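Local coordinates for putidaredoxin reductase (Pseudomonas putida, PDB 1Q1R), which probably passes electrons from NADH through its bound FAD to putidaredoxin, which supplies the cytochrome P450cam monooxygenase, at residues Q82-N87 with Q92-D97; G259-V262 with I266-N269. One frame throughout, in Å; residues are numbered along the deposited sequence.

Contact 1. Residues Q82-N87 with Q92-D97; sequences QVTAIN and QVILSD. With FAD (flavin-adenine dinucleotide), chain C.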
loop_
_atom_site.group_PDB
_atom_site.type_symbol
_atom_site.label_atom_id
_atom_site.label_comp_id
_atom_site.label_asym_id
_atom_site.label_seq_id
_atom_site.Cartn_x
_atom_site.Cartn_y
_atom_site.Cartn_z
ATOM N N GLN A 82 16.751 -12.905 8.962
ATOM C CA GLN A 82 16.996 -11.491 8.748
ATOM C C GLN A 82 18.345 -11.231 8.083
ATOM O O GLN A 82 19.369 -11.752 8.517
ATOM C CB GLN A 82 16.952 -10.746 10.081
ATOM C CG GLN A 82 17.288 -9.269 9.964
ATOM C CD GLN A 82 17.615 -8.633 11.303
ATOM O OE1 GLN A 82 17.919 -7.441 11.378
ATOM N NE2 GLN A 82 17.560 -9.428 12.369
ATOM N N VAL A 83 18.332 -10.432 7.021
ATOM C CA VAL A 83 19.560 -10.064 6.328
ATOM C C VAL A 83 20.027 -8.808 7.057
ATOM O O VAL A 83 19.306 -7.807 7.104
ATOM C CB VAL A 83 19.300 -9.745 4.838
ATOM C CG1 VAL A 83 20.577 -9.234 4.186
ATOM C CG2 VAL A 83 18.807 -10.993 4.115
ATOM N N THR A 84 21.224 -8.864 7.639
ATOM C CA THR A 84 21.749 -7.735 8.400
ATOM C C THR A 84 22.688 -6.805 7.641
ATOM O O THR A 84 22.897 -5.668 8.054
ATOM C CB THR A 84 22.478 -8.223 9.669
ATOM O OG1 THR A 84 23.462 -9.201 9.308
ATOM C CG2 THR A 84 21.490 -8.844 10.647
ATOM N N ALA A 85 23.257 -7.276 6.540
ATOM C CA ALA A 85 24.166 -6.430 5.783
ATOM C C ALA A 85 24.441 -6.944 4.382
ATOM O O ALA A 85 24.248 -8.122 4.083
ATOM C CB ALA A 85 25.485 -6.273 6.544
ATOM N N ILE A 86 24.895 -6.035 3.525
ATOM C CA ILE A 86 25.230 -6.369 2.150
ATOM C C ILE A 86 26.695 -6.019 1.920
ATOM O O ILE A 86 27.151 -4.952 2.322
ATOM C CB ILE A 86 24.395 -5.553 1.137
ATOM C CG1 ILE A 86 22.900 -5.720 1.416
ATOM C CG2 ILE A 86 24.714 -6.009 -0.278
ATOM C CD1 ILE A 86 22.032 -4.776 0.614
ATOM N N ASN A 87 27.427 -6.928 1.288
ATOM C CA ASN A 87 28.827 -6.697 0.972
ATOM C C ASN A 87 28.940 -6.661 -0.537
ATOM O O ASN A 87 29.148 -7.684 -1.188
ATOM C CB ASN A 87 29.709 -7.802 1.554
ATOM C CG ASN A 87 30.178 -7.481 2.956
ATOM O OD1 ASN A 87 29.371 -7.207 3.840
ATOM N ND2 ASN A 87 31.492 -7.506 3.166
ATOM N N GLN A 92 27.814 -10.469 -1.478
ATOM C CA GLN A 92 27.192 -11.386 -0.534
ATOM C C GLN A 92 26.263 -10.621 0.388
ATOM O O GLN A 92 26.433 -9.420 0.603
ATOM C CB GLN A 92 28.243 -12.070 0.346
ATOM C CG GLN A 92 29.424 -12.683 -0.376
ATOM C CD GLN A 92 30.438 -13.264 0.596
ATOM O OE1 GLN A 92 30.883 -12.585 1.525
ATOM N NE2 GLN A 92 30.807 -14.523 0.389
ATOM N N VAL A 93 25.276 -11.325 0.925
ATOM C CA VAL A 93 24.355 -10.733 1.879
ATOM C C VAL A 93 24.633 -11.490 3.173
ATOM O O VAL A 93 24.776 -12.713 3.160
ATOM C CB VAL A 93 22.873 -10.923 1.460
ATOM C CG1 VAL A 93 22.552 -10.028 0.268
ATOM C CG2 VAL A 93 22.605 -12.378 1.115
ATOM N N ILE A 94 24.735 -10.763 4.279
ATOM C CA ILE A 94 25.017 -11.388 5.563
ATOM C C ILE A 94 23.752 -11.591 6.381
ATOM O O ILE A 94 22.976 -10.658 6.585
ATOM C CB ILE A 94 26.002 -10.541 6.394
ATOM C CG1 ILE A 94 27.247 -10.217 5.558
ATOM C CG2 ILE A 94 26.381 -11.289 7.667
ATOM C CD1 ILE A 94 27.956 -11.429 4.994
ATOM N N LEU A 95 23.558 -12.820 6.852
ATOM C CA LEU A 95 22.393 -13.162 7.656
ATOM C C LEU A 95 22.708 -12.927 9.126
ATOM O O LEU A 95 23.875 -12.878 9.514
ATOM C CB LEU A 95 22.007 -14.624 7.417
ATOM C CG LEU A 95 21.731 -14.975 5.951
ATOM C CD1 LEU A 95 21.254 -16.412 5.839
ATOM C CD2 LEU A 95 20.686 -14.024 5.387
ATOM N N SER A 96 21.670 -12.776 9.941
ATOM C CA SER A 96 21.855 -12.532 11.367
ATOM C C SER A 96 22.644 -13.635 12.070
ATOM O O SER A 96 23.268 -13.390 13.102
ATOM C CB SER A 96 20.499 -12.356 12.053
ATOM O OG SER A 96 19.668 -13.478 11.832
ATOM N N ASP A 97 22.621 -14.842 11.510
ATOM C CA ASP A 97 23.336 -15.975 12.094
ATOM C C ASP A 97 24.807 -15.978 11.680
ATOM O O ASP A 97 25.557 -16.886 12.035
ATOM C CB ASP A 97 22.684 -17.292 11.663
ATOM C CG ASP A 97 22.998 -17.654 10.222
ATOM O OD1 ASP A 97 22.970 -16.748 9.364
ATOM O OD2 ASP A 97 23.265 -18.844 9.943
HETATM P PA FAD C . 6.162 -5.919 2.347
HETATM O O1A FAD C . 6.410 -5.098 3.556
HETATM O O2A FAD C . 4.833 -6.550 2.181
HETATM O O5B FAD C . 7.271 -7.070 2.249
HETATM C C5B FAD C . 8.633 -6.843 2.629
HETATM C C4B FAD C . 9.125 -8.047 3.451
HETATM O O4B FAD C . 10.596 -8.035 3.523
HETATM C C3B FAD C . 8.633 -7.960 4.904
HETATM O O3B FAD C . 8.322 -9.278 5.375
HETATM C C2B FAD C . 9.839 -7.436 5.643
HETATM O O2B FAD C . 9.806 -7.856 7.010
HETATM C C1B FAD C . 10.965 -8.141 4.915
HETATM N N9A FAD C . 12.317 -7.582 5.194
HETATM C C8A FAD C . 12.654 -6.282 5.271
HETATM N N7A FAD C . 13.958 -6.186 5.560
HETATM C C5A FAD C . 14.443 -7.420 5.664
HETATM C C6A FAD C . 15.708 -7.940 5.949
HETATM N N6A FAD C . 16.730 -7.124 6.198
HETATM N N1A FAD C . 15.882 -9.285 5.979
HETATM C C2A FAD C . 14.859 -10.119 5.742
HETATM N N3A FAD C . 13.637 -9.638 5.470
HETATM C C4A FAD C . 13.408 -8.303 5.427
HETATM N N1 FAD C . -2.537 -2.189 -1.678
HETATM C C2 FAD C . -3.501 -2.066 -2.686
HETATM O O2 FAD C . -3.156 -1.806 -3.838
HETATM N N3 FAD C . -4.858 -2.255 -2.371
HETATM C C4 FAD C . -5.243 -2.572 -1.047
HETATM O O4 FAD C . -6.428 -2.779 -0.796
HETATM C C4X FAD C . -4.273 -2.692 -0.037
HETATM N N5 FAD C . -4.626 -3.049 1.231
HETATM C C5X FAD C . -3.704 -3.245 2.218
HETATM C C6 FAD C . -4.112 -3.642 3.508
HETATM C C7 FAD C . -3.154 -3.869 4.523
HETATM C C7M FAD C . -3.629 -4.268 5.933
HETATM C C8 FAD C . -1.774 -3.704 4.239
HETATM C C8M FAD C . -0.702 -3.967 5.308
HETATM C C9 FAD C . -1.369 -3.307 2.953
HETATM C C9A FAD C . -2.326 -3.075 1.941
HETATM N N10 FAD C . -1.934 -2.689 0.631
HETATM C C10 FAD C . -2.919 -2.503 -0.362
HETATM C "C1'" FAD C . -0.492 -2.467 0.305
HETATM C "C2'" FAD C . 0.079 -3.665 -0.458
HETATM O "O2'" FAD C . -0.272 -4.869 0.231
HETATM C "C3'" FAD C . 1.610 -3.558 -0.587
HETATM O "O3'" FAD C . 1.942 -2.298 -1.185
HETATM C "C4'" FAD C . 2.164 -4.700 -1.448
HETATM O "O4'" FAD C . 1.824 -5.955 -0.854
HETATM C "C5'" FAD C . 3.693 -4.625 -1.602
HETATM O "O5'" FAD C . 4.382 -4.944 -0.381
HETATM P P FAD C . 5.975 -5.212 -0.437
HETATM O O1P FAD C . 6.192 -6.624 -0.815
HETATM O O2P FAD C . 6.578 -4.164 -1.290
HETATM O O3P FAD C . 6.471 -4.945 1.086
#
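Val-83, paired with Leu-95 across the hairpin, holds the N1A and N6A edge of the FAD adenine with its backbone through two hydrogen bonds. Val-83 N donates to N1A of FAD at 2.9 Å, and N6A of FAD donates to Val-83 O at 2.8 Å. These are the acceptor and donor that adenine uses in Watson-Crick pairing. Thr-84 meets the carbonyl group of Ile-94 from two directions. Thr-84 N donates to Ile-94 O at 2.7 Å, nearly in line with the C=O bond. Thr-84 OG1 donates to the same oxygen at 3.1 Å from above the carbonyl plane, at a C=O...O angle of 114°. Thr-84 OG1 stands between its own N and carbonyl carbon (chi1 53°), which brings it over Ile-94 O and sets CG2 against Ser-96. Ala-85 N adds a weak bond to Ile-94 O, while Ile-94 N returns a nearly straight 2.7 Å bond to Ala-85 O. The Asn-87 side chain crosses that of Ile-94 at a slant, with OD1 4.1 Å from Ile-94 CG1. Val-83 and Leu-95 pack CG2 to CD2 at 3.8 Å, and Val-83 CG1 lies against Val-93. Ile-86 and Val-93 share one face of the sheet and also reach Leu-106 of strand 105-108. This is an antiparallel beta hairpin with a classic bulge, Thr-84 and Ala-85 facing Ile-94, at the adenine end of the FAD pocket.

Contact 2. Residues G259-V262 with I266-N269; sequences GLQV and IVIN
The loop between helix 253-257 and strand 266-267 is closed by a single backbone bridge, Val-262 with Ile-266, and by Gln-261 lying against Val-267. The helix itself ends in a Schellman motif, with Gly-259 at the C-prime position. The backbone link is slight: Val-267 N gives a weak bond to Gln-261 O at 3.3 Å. The side chains do more. Gln-261 is extended, with CG anti to the backbone N (chi1 -160°), and this carries its amide across Val-267. Both methyls of Val-267 lie against one face of that amide, Val-267 CG2 3.6 Å from Gln-261 NE2 and Val-267 CG1 3.9 Å from Gln-261 CD. With an alanine here both methyls are gone, and the Gln-261 amide would probably lose its apolar backing and be freer to turn. Gln-261 N bonds to Ser-275 OG. Ile-266 points the other way, onto Ala-255 of the helix and Ala-281 of strand 279-281. A water donates to the same Gln-261 O and to Val-267 O, both at 2.6 Å, bridging the two backbones beside the weak bond.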
loop_
_atom_site.group_PDB
_atom_site.type_symbol
_atom_site.label_atom_id
_atom_site.label_comp_id
_atom_site.label_asym_id
_atom_site.label_seq_id
_atom_site.Cartn_x
_atom_site.Cartn_y
_atom_site.Cartn_z
ATOM N N GLY A 259 25.964 1.994 1.486
ATOM C CA GLY A 259 26.328 3.143 0.673
ATOM C C GLY A 259 25.476 3.395 -0.559
ATOM O O GLY A 259 25.901 4.102 -1.474
ATOM N N LEU A 260 24.277 2.820 -0.597
ATOM C CA LEU A 260 23.386 3.013 -1.735
ATOM C C LEU A 260 22.575 4.281 -1.501
ATOM O O LEU A 260 22.279 4.628 -0.360
ATOM C CB LEU A 260 22.454 1.811 -1.892
ATOM C CG LEU A 260 23.151 0.458 -2.054
ATOM C CD1 LEU A 260 22.110 -0.636 -2.184
ATOM C CD2 LEU A 260 24.059 0.480 -3.275
ATOM N N GLN A 261 22.220 4.973 -2.578
ATOM C CA GLN A 261 21.457 6.207 -2.448
ATOM C C GLN A 261 20.082 5.951 -1.843
ATOM O O GLN A 261 19.365 5.039 -2.259
ATOM C CB GLN A 261 21.288 6.886 -3.807
ATOM C CG GLN A 261 20.950 8.364 -3.701
ATOM C CD GLN A 261 20.491 8.959 -5.017
ATOM O OE1 GLN A 261 21.042 8.657 -6.075
ATOM N NE2 GLN A 261 19.480 9.818 -4.954
ATOM N N VAL A 262 19.720 6.771 -0.865
ATOM C CA VAL A 262 18.437 6.647 -0.191
ATOM C C VAL A 262 17.823 8.023 0.033
ATOM O O VAL A 262 18.533 9.003 0.253
ATOM C CB VAL A 262 18.598 5.933 1.173
ATOM C CG1 VAL A 262 17.310 6.028 1.974
ATOM C CG2 VAL A 262 18.964 4.475 0.951
ATOM N N ILE A 266 14.409 3.538 -1.241
ATOM C CA ILE A 266 15.636 3.157 -1.923
ATOM C C ILE A 266 15.567 3.640 -3.374
ATOM O O ILE A 266 14.742 3.173 -4.162
ATOM C CB ILE A 266 15.830 1.629 -1.879
ATOM C CG1 ILE A 266 15.880 1.167 -0.418
ATOM C CG2 ILE A 266 17.109 1.238 -2.613
ATOM C CD1 ILE A 266 16.008 -0.327 -0.237
ATOM N N VAL A 267 16.433 4.590 -3.710
ATOM C CA VAL A 267 16.472 5.170 -5.049
ATOM C C VAL A 267 16.891 4.179 -6.131
ATOM O O VAL A 267 17.906 3.498 -6.007
ATOM C CB VAL A 267 17.428 6.388 -5.085
ATOM C CG1 VAL A 267 17.500 6.964 -6.496
ATOM C CG2 VAL A 267 16.950 7.446 -4.101
ATOM N N ILE A 268 16.091 4.096 -7.189
ATOM C CA ILE A 268 16.382 3.208 -8.308
ATOM C C ILE A 268 16.205 3.966 -9.620
ATOM O O ILE A 268 15.452 4.945 -9.681
ATOM C CB ILE A 268 15.446 1.978 -8.322
ATOM C CG1 ILE A 268 13.988 2.420 -8.477
ATOM C CG2 ILE A 268 15.617 1.190 -7.040
ATOM C CD1 ILE A 268 13.039 1.281 -8.783
ATOM N N ASN A 269 16.891 3.516 -10.667
ATOM C CA ASN A 269 16.790 4.173 -11.967
ATOM C C ASN A 269 15.787 3.491 -12.889
ATOM O O ASN A 269 15.105 2.545 -12.492
ATOM C CB ASN A 269 18.160 4.247 -12.659
ATOM C CG ASN A 269 18.771 2.884 -12.908
ATOM O OD1 ASN A 269 18.066 1.904 -13.138
ATOM N ND2 ASN A 269 20.100 2.822 -12.890
HETATM O O HOH W 1 20.019 3.737 -4.435
#

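Contact 1 closes long before contact 2 opens along the chain, yet their centres are only 18 Å apart. Their nearest atoms are about 5 Å apart and do not touch. Helix 253-257 lies between them: Leu-254 takes Val-83 and Ile-86 of contact 1, and Ala-255 takes Leu-260, Val-262 and Ile-266 of contact 2. Both also meet the same five-stranded parallel sheet, contact 1 at strand 105-108 and contact 2 at the adjacent strand 279-281. They therefore belong to the same FAD-binding part of the glutathione reductase fold. Contact 1 holds the adenine directly, whereas in contact 2 the Ile-266 side chain stays about 8 Å from the cofactor.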